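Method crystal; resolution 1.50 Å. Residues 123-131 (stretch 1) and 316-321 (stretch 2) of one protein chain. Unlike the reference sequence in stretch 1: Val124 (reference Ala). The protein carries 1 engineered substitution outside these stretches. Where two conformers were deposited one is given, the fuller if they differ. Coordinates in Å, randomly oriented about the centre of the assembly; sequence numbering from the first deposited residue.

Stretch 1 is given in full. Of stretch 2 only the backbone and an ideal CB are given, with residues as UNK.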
ATOM      1  N   GLN A 123      -8.542   2.567  -1.593  1.00  9.70           N
ATOM      2  CA  GLN A 123      -8.793   1.282  -2.263  1.00  9.39           C
ATOM      3  C   GLN A 123      -9.412   0.273  -1.293  1.00  9.25           C
ATOM      4  O   GLN A 123     -10.281  -0.514  -1.681  1.00  9.05           O
ATOM      5  CB  GLN A 123      -7.543   0.724  -2.910  1.00  9.35           C
ATOM      6  CG  GLN A 123      -7.052   1.566  -4.086  1.00 10.18           C
ATOM      7  CD  GLN A 123      -5.960   0.882  -4.892  1.00  9.64           C
ATOM      8  OE1 GLN A 123      -6.210   0.348  -5.986  1.00 10.55           O
ATOM      9  NE2 GLN A 123      -4.743   0.893  -4.361  1.00 11.06           N
ATOM     10  N   VAL A 124      -8.975   0.270  -0.032  1.00  8.85           N
ATOM     11  CA  VAL A 124      -9.621  -0.610   0.937  1.00  9.54           C
ATOM     12  C   VAL A 124     -11.073  -0.194   1.207  1.00  9.79           C
ATOM     13  O   VAL A 124     -11.949  -1.050   1.229  1.00 10.76           O
ATOM     14  CB  VAL A 124      -8.787  -0.683   2.236  1.00  9.10           C
ATOM     15  CG1 VAL A 124      -9.542  -1.524   3.332  1.00  9.46           C
ATOM     16  CG2 VAL A 124      -7.444  -1.335   1.926  1.00  9.51           C
ATOM     17  N   LEU A 125     -11.349   1.095   1.399  1.00  9.38           N
ATOM     18  CA  LEU A 125     -12.751   1.526   1.614  1.00 10.44           C
ATOM     19  C   LEU A 125     -13.631   1.181   0.420  1.00  9.46           C
ATOM     20  O   LEU A 125     -14.770   0.707   0.579  1.00 10.39           O
ATOM     21  CB  LEU A 125     -12.808   3.030   1.874  1.00 10.20           C
ATOM     22  CG  LEU A 125     -12.680   3.411   3.370  1.00 11.56           C
ATOM     23  CD1 LEU A 125     -11.552   2.664   4.116  1.00 11.66           C
ATOM     24  CD2 LEU A 125     -12.614   4.916   3.591  1.00 11.45           C
ATOM     25  N   ASN A 126     -13.098   1.337  -0.785  1.00  9.72           N
ATOM     26  CA  ASN A 126     -13.869   1.021  -1.968  1.00 10.63           C
ATOM     27  C   ASN A 126     -14.169  -0.483  -2.057  1.00 10.29           C
ATOM     28  O   ASN A 126     -15.212  -0.899  -2.551  1.00 11.12           O
ATOM     29  CB  ASN A 126     -13.134   1.455  -3.242  1.00 10.99           C
ATOM     30  CG  ASN A 126     -13.945   1.131  -4.489  1.00  9.29           C
ATOM     31  OD1 ASN A 126     -15.043   1.682  -4.702  1.00 11.91           O
ATOM     32  ND2 ASN A 126     -13.410   0.237  -5.318  1.00 10.03           N
ATOM     33  N   TYR A 127     -13.222  -1.312  -1.623  1.00 10.16           N
ATOM     34  CA  TYR A 127     -13.465  -2.764  -1.592  1.00 10.82           C
ATOM     35  C   TYR A 127     -14.719  -3.078  -0.759  1.00  9.81           C
ATOM     36  O   TYR A 127     -15.572  -3.910  -1.153  1.00 11.85           O
ATOM     37  CB  TYR A 127     -12.225  -3.486  -1.052  1.00 11.49           C
ATOM     38  CG  TYR A 127     -12.501  -4.954  -0.844  1.00 11.26           C
ATOM     39  CD1 TYR A 127     -12.541  -5.837  -1.934  1.00 11.93           C
ATOM     40  CD2 TYR A 127     -12.789  -5.443   0.421  1.00 11.87           C
ATOM     41  CE1 TYR A 127     -12.823  -7.191  -1.749  1.00 14.27           C
ATOM     42  CE2 TYR A 127     -13.089  -6.833   0.627  1.00 12.67           C
ATOM     43  CZ  TYR A 127     -13.091  -7.681  -0.469  1.00 14.87           C
ATOM     44  OH  TYR A 127     -13.409  -9.017  -0.331  1.00 18.05           O
ATOM     45  N   PHE A 128     -14.854  -2.407   0.390  1.00 10.45           N
ATOM     46  CA  PHE A 128     -16.019  -2.619   1.266  1.00 10.92           C
ATOM     47  C   PHE A 128     -17.258  -1.834   0.906  1.00 11.20           C
ATOM     48  O   PHE A 128     -18.350  -2.161   1.389  1.00 12.23           O
ATOM     49  CB  PHE A 128     -15.629  -2.279   2.705  1.00 10.85           C
ATOM     50  CG  PHE A 128     -14.655  -3.271   3.300  1.00 11.03           C
ATOM     51  CD1 PHE A 128     -15.067  -4.587   3.554  1.00 11.28           C
ATOM     52  CD2 PHE A 128     -13.344  -2.908   3.550  1.00 10.69           C
ATOM     53  CE1 PHE A 128     -14.193  -5.528   4.094  1.00 11.73           C
ATOM     54  CE2 PHE A 128     -12.428  -3.850   4.067  1.00 11.55           C
ATOM     55  CZ  PHE A 128     -12.863  -5.143   4.342  1.00 11.66           C
ATOM     56  N   LYS A 129     -17.100  -0.801   0.073  1.00 11.10           N
ATOM     57  CA  LYS A 129     -18.189   0.117  -0.272  1.00 11.21           C
ATOM     58  C   LYS A 129     -18.842   0.664   1.003  1.00 11.22           C
ATOM     59  O   LYS A 129     -20.072   0.651   1.173  1.00 11.45           O
ATOM     60  CB  LYS A 129     -19.208  -0.526  -1.215  0.50 11.58           C
ATOM     61  CG  LYS A 129     -18.608  -0.747  -2.586  0.50 13.74           C
ATOM     62  CD  LYS A 129     -19.406  -1.741  -3.394  0.50 17.06           C
ATOM     63  CE  LYS A 129     -18.555  -2.205  -4.577  0.50 19.49           C
ATOM     64  NZ  LYS A 129     -17.070  -2.001  -4.356  0.50 20.98           N
ATOM     65  N   TYR A 130     -17.983   1.140   1.902  1.00 10.81           N
ATOM     66  CA  TYR A 130     -18.414   1.529   3.248  1.00 12.88           C
ATOM     67  C   TYR A 130     -17.430   2.560   3.751  1.00 12.63           C
ATOM     68  O   TYR A 130     -16.254   2.440   3.455  1.00 13.25           O
ATOM     69  CB  TYR A 130     -18.416   0.280   4.148  1.00 13.87           C
ATOM     70  CG  TYR A 130     -18.878   0.488   5.574  1.00 15.49           C
ATOM     71  CD1 TYR A 130     -20.207   0.299   5.932  1.00 17.11           C
ATOM     72  CD2 TYR A 130     -17.961   0.831   6.579  1.00 18.92           C
ATOM     73  CE1 TYR A 130     -20.610   0.486   7.251  1.00 16.93           C
ATOM     74  CE2 TYR A 130     -18.355   1.018   7.883  1.00 19.75           C
ATOM     75  CZ  TYR A 130     -19.678   0.829   8.214  1.00 18.67           C
ATOM     76  OH  TYR A 130     -20.046   1.029   9.531  1.00 21.72           O
ATOM     77  N   PRO A 131     -17.904   3.582   4.475  1.00 11.96           N
ATOM     78  CA  PRO A 131     -19.265   3.837   4.928  1.00 11.79           C
ATOM     79  C   PRO A 131     -20.134   4.470   3.848  1.00 11.16           C
ATOM     80  O   PRO A 131     -19.624   4.886   2.771  1.00 10.79           O
ATOM     81  CB  PRO A 131     -19.050   4.816   6.084  1.00 11.82           C
ATOM     82  CG  PRO A 131     -17.883   5.633   5.611  1.00 12.00           C
ATOM     83  CD  PRO A 131     -16.972   4.641   4.922  1.00 11.92           C
ATOM     84  N   UNK A 316      -8.598  -3.801  11.217  1.00 13.12           N
ATOM     85  CA  UNK A 316      -9.889  -3.438  11.800  1.00 14.53           C
ATOM     86  C   UNK A 316     -10.771  -2.621  10.876  1.00 13.30           C
ATOM     87  O   UNK A 316     -11.737  -2.035  11.321  1.00 13.34           O
ATOM     88  CB  UNK A 316      -9.666  -2.656  13.096  1.00 14.53           C
ATOM     89  N   UNK A 317     -10.431  -2.570   9.587  1.00 12.94           N
ATOM     90  CA  UNK A 317     -11.218  -1.843   8.604  1.00 12.99           C
ATOM     91  C   UNK A 317     -12.036  -2.863   7.814  1.00 12.37           C
ATOM     92  O   UNK A 317     -11.494  -3.710   7.062  1.00 13.15           O
ATOM     93  CB  UNK A 317     -10.327  -1.007   7.683  1.00 12.99           C
ATOM     94  N   UNK A 318     -13.354  -2.778   7.975  1.00 12.20           N
ATOM     95  CA  UNK A 318     -14.297  -3.666   7.317  1.00 13.70           C
ATOM     96  C   UNK A 318     -15.666  -3.113   7.632  1.00 14.53           C
ATOM     97  O   UNK A 318     -15.804  -2.196   8.446  1.00 13.79           O
ATOM     98  CB  UNK A 318     -14.146  -5.120   7.770  1.00 13.70           C
ATOM     99  N   UNK A 319     -16.681  -3.636   6.958  1.00 16.14           N
ATOM    100  CA  UNK A 319     -18.059  -3.202   7.226  1.00 19.35           C
ATOM    101  C   UNK A 319     -18.573  -3.706   8.564  1.00 22.17           C
ATOM    102  O   UNK A 319     -17.967  -4.580   9.176  1.00 22.28           O
ATOM    103  CB  UNK A 319     -18.989  -3.681   6.110  1.00 19.35           C
ATOM    104  N   UNK A 320     -19.687  -3.166   9.053  1.00 25.30           N
ATOM    105  CA  UNK A 320     -20.241  -3.732  10.283  1.00 29.35           C
ATOM    106  C   UNK A 320     -21.171  -4.872   9.926  1.00 30.91           C
ATOM    107  O   UNK A 320     -21.709  -4.918   8.819  1.00 31.76           O
ATOM    108  CB  UNK A 320     -20.977  -2.670  11.102  1.00 29.35           C
ATOM    109  N   UNK A 321     -21.315  -5.837  10.837  1.00 32.95           N
ATOM    110  CA  UNK A 321     -22.398  -6.824  10.707  1.00 33.89           C
ATOM    111  C   UNK A 321     -23.748  -6.164  10.354  1.00 34.66           C
ATOM    112  O   UNK A 321     -24.436  -6.555   9.402  1.00 35.60           O
ATOM    113  OXT UNK A 321     -24.192  -5.197  10.983  1.00 34.95           O
ATOM    114  CB  UNK A 321     -22.535  -7.616  12.009  1.00 33.89           C
TER

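Stretch 1 offers the end of a helix and the turn after it: Val124, Leu125 and the Phe128 ring, then the Tyr130 ring, whose hydroxyl reaches out along the course of stretch 2. The second stretch passes over these groups largely with its backbone.

Position 316 has nothing of stretch 1 within 5.5 Å of its ideal CB. Its phi of 89° is the useful clue, since a positive phi by itself favours glycine. The residue is Gly316.

At position 317 the CA-to-CB bond points sideways, yet the ideal CB lies 4.5 Å from Val124 CG1, 5.1 Å from Phe128 CE2 and 5.3 Å from Leu125 CD1. Everything near is hydrocarbon, so a compact apolar side chain suits: valine, isoleucine or perhaps leucine. The residue is Val317, chi1 in t, and one methyl serves two neighbours: its CG1 packs 3.9 Å from Val124 CG1 and 3.9 Å from Leu125 CD1. Val124 differs from the reference sequence, where alanine stands. The backbone takes part as well, with the O of Val317 3.1 Å from Phe128 CE2.

Position 318 turns its CB away overall, although the ideal CB is still 3.7 Å from Phe128 CZ. The backbone makes the main contact: the CA sits over a face of the Phe128 ring, 3.6 Å from its centroid and 10° off the normal, a CH-pi arrangement that asks little of the side chain, so many residues would do. The deposited one is Tyr318, whose CB touches Phe128 CZ at 3.7 Å while its hydroxyl is hydrogen-bonded elsewhere in the structure.

At position 319 the CA lies over a face of the Tyr130 ring, 4.1 Å from the centroid and 9° off the normal. The ideal CB would be 4.2 Å from Tyr130 CD1, with room for it, and phi/psi of -72/166 is open to most residues; glycine or a small side chain such as alanine fits. Gly319 is found, making its CH-pi contact through the main chain.

Position 320 points sideways, with its ideal CB 4.1 Å from Tyr130 OH. A polar side chain able to bend back to that hydroxyl suits: lysine, arginine, glutamine or glutamate. Lys320 has chi1 and chi3 in p and chi2 in t, and its NZ lies 2.8 Å from Tyr130 OH. A water 2.5 Å from each of these two atoms accepts from Lys320 NZ and also hydrogen-bonds Tyr130 OH.

Position 321 is beyond contact and ends in a carboxylate, so stretch 1 sets no preference; it is Pro321.

Stretch 2 (316-321) GVYGKP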
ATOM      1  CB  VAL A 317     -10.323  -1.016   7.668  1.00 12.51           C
ATOM      2  CG1 VAL A 317     -11.162  -0.282   6.613  1.00 13.76           C
ATOM      3  CG2 VAL A 317      -9.495   0.014   8.492  1.00 14.76           C
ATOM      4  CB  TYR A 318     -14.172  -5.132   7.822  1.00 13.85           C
ATOM      5  CG  TYR A 318     -13.842  -5.289   9.291  1.00 13.82           C
ATOM      6  CD1 TYR A 318     -14.747  -4.920  10.286  1.00 15.38           C
ATOM      7  CD2 TYR A 318     -12.586  -5.776   9.690  1.00 14.40           C
ATOM      8  CE1 TYR A 318     -14.420  -5.041  11.639  1.00 15.88           C
ATOM      9  CE2 TYR A 318     -12.269  -5.943  11.043  1.00 11.92           C
ATOM     10  CZ  TYR A 318     -13.192  -5.546  12.000  1.00 14.26           C
ATOM     11  OH  TYR A 318     -12.863  -5.660  13.319  1.00 16.76           O
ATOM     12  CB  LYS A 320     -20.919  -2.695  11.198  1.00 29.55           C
ATOM     13  CG  LYS A 320     -21.694  -1.578  10.513  1.00 31.28           C
ATOM     14  CD  LYS A 320     -22.246  -0.575  11.540  1.00 31.47           C
ATOM     15  CE  LYS A 320     -21.200  -0.198  12.613  1.00 34.73           C
ATOM     16  NZ  LYS A 320     -20.391   1.025  12.308  1.00 38.13           N
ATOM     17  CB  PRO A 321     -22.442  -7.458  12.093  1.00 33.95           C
ATOM     18  CG  PRO A 321     -20.995  -7.393  12.560  1.00 33.89           C
ATOM     19  CD  PRO A 321     -20.457  -6.089  12.013  1.00 32.97           C
TER
HETATM   20  O   HOH W   1     -18.213   0.704  11.190  1.00 17.74           O
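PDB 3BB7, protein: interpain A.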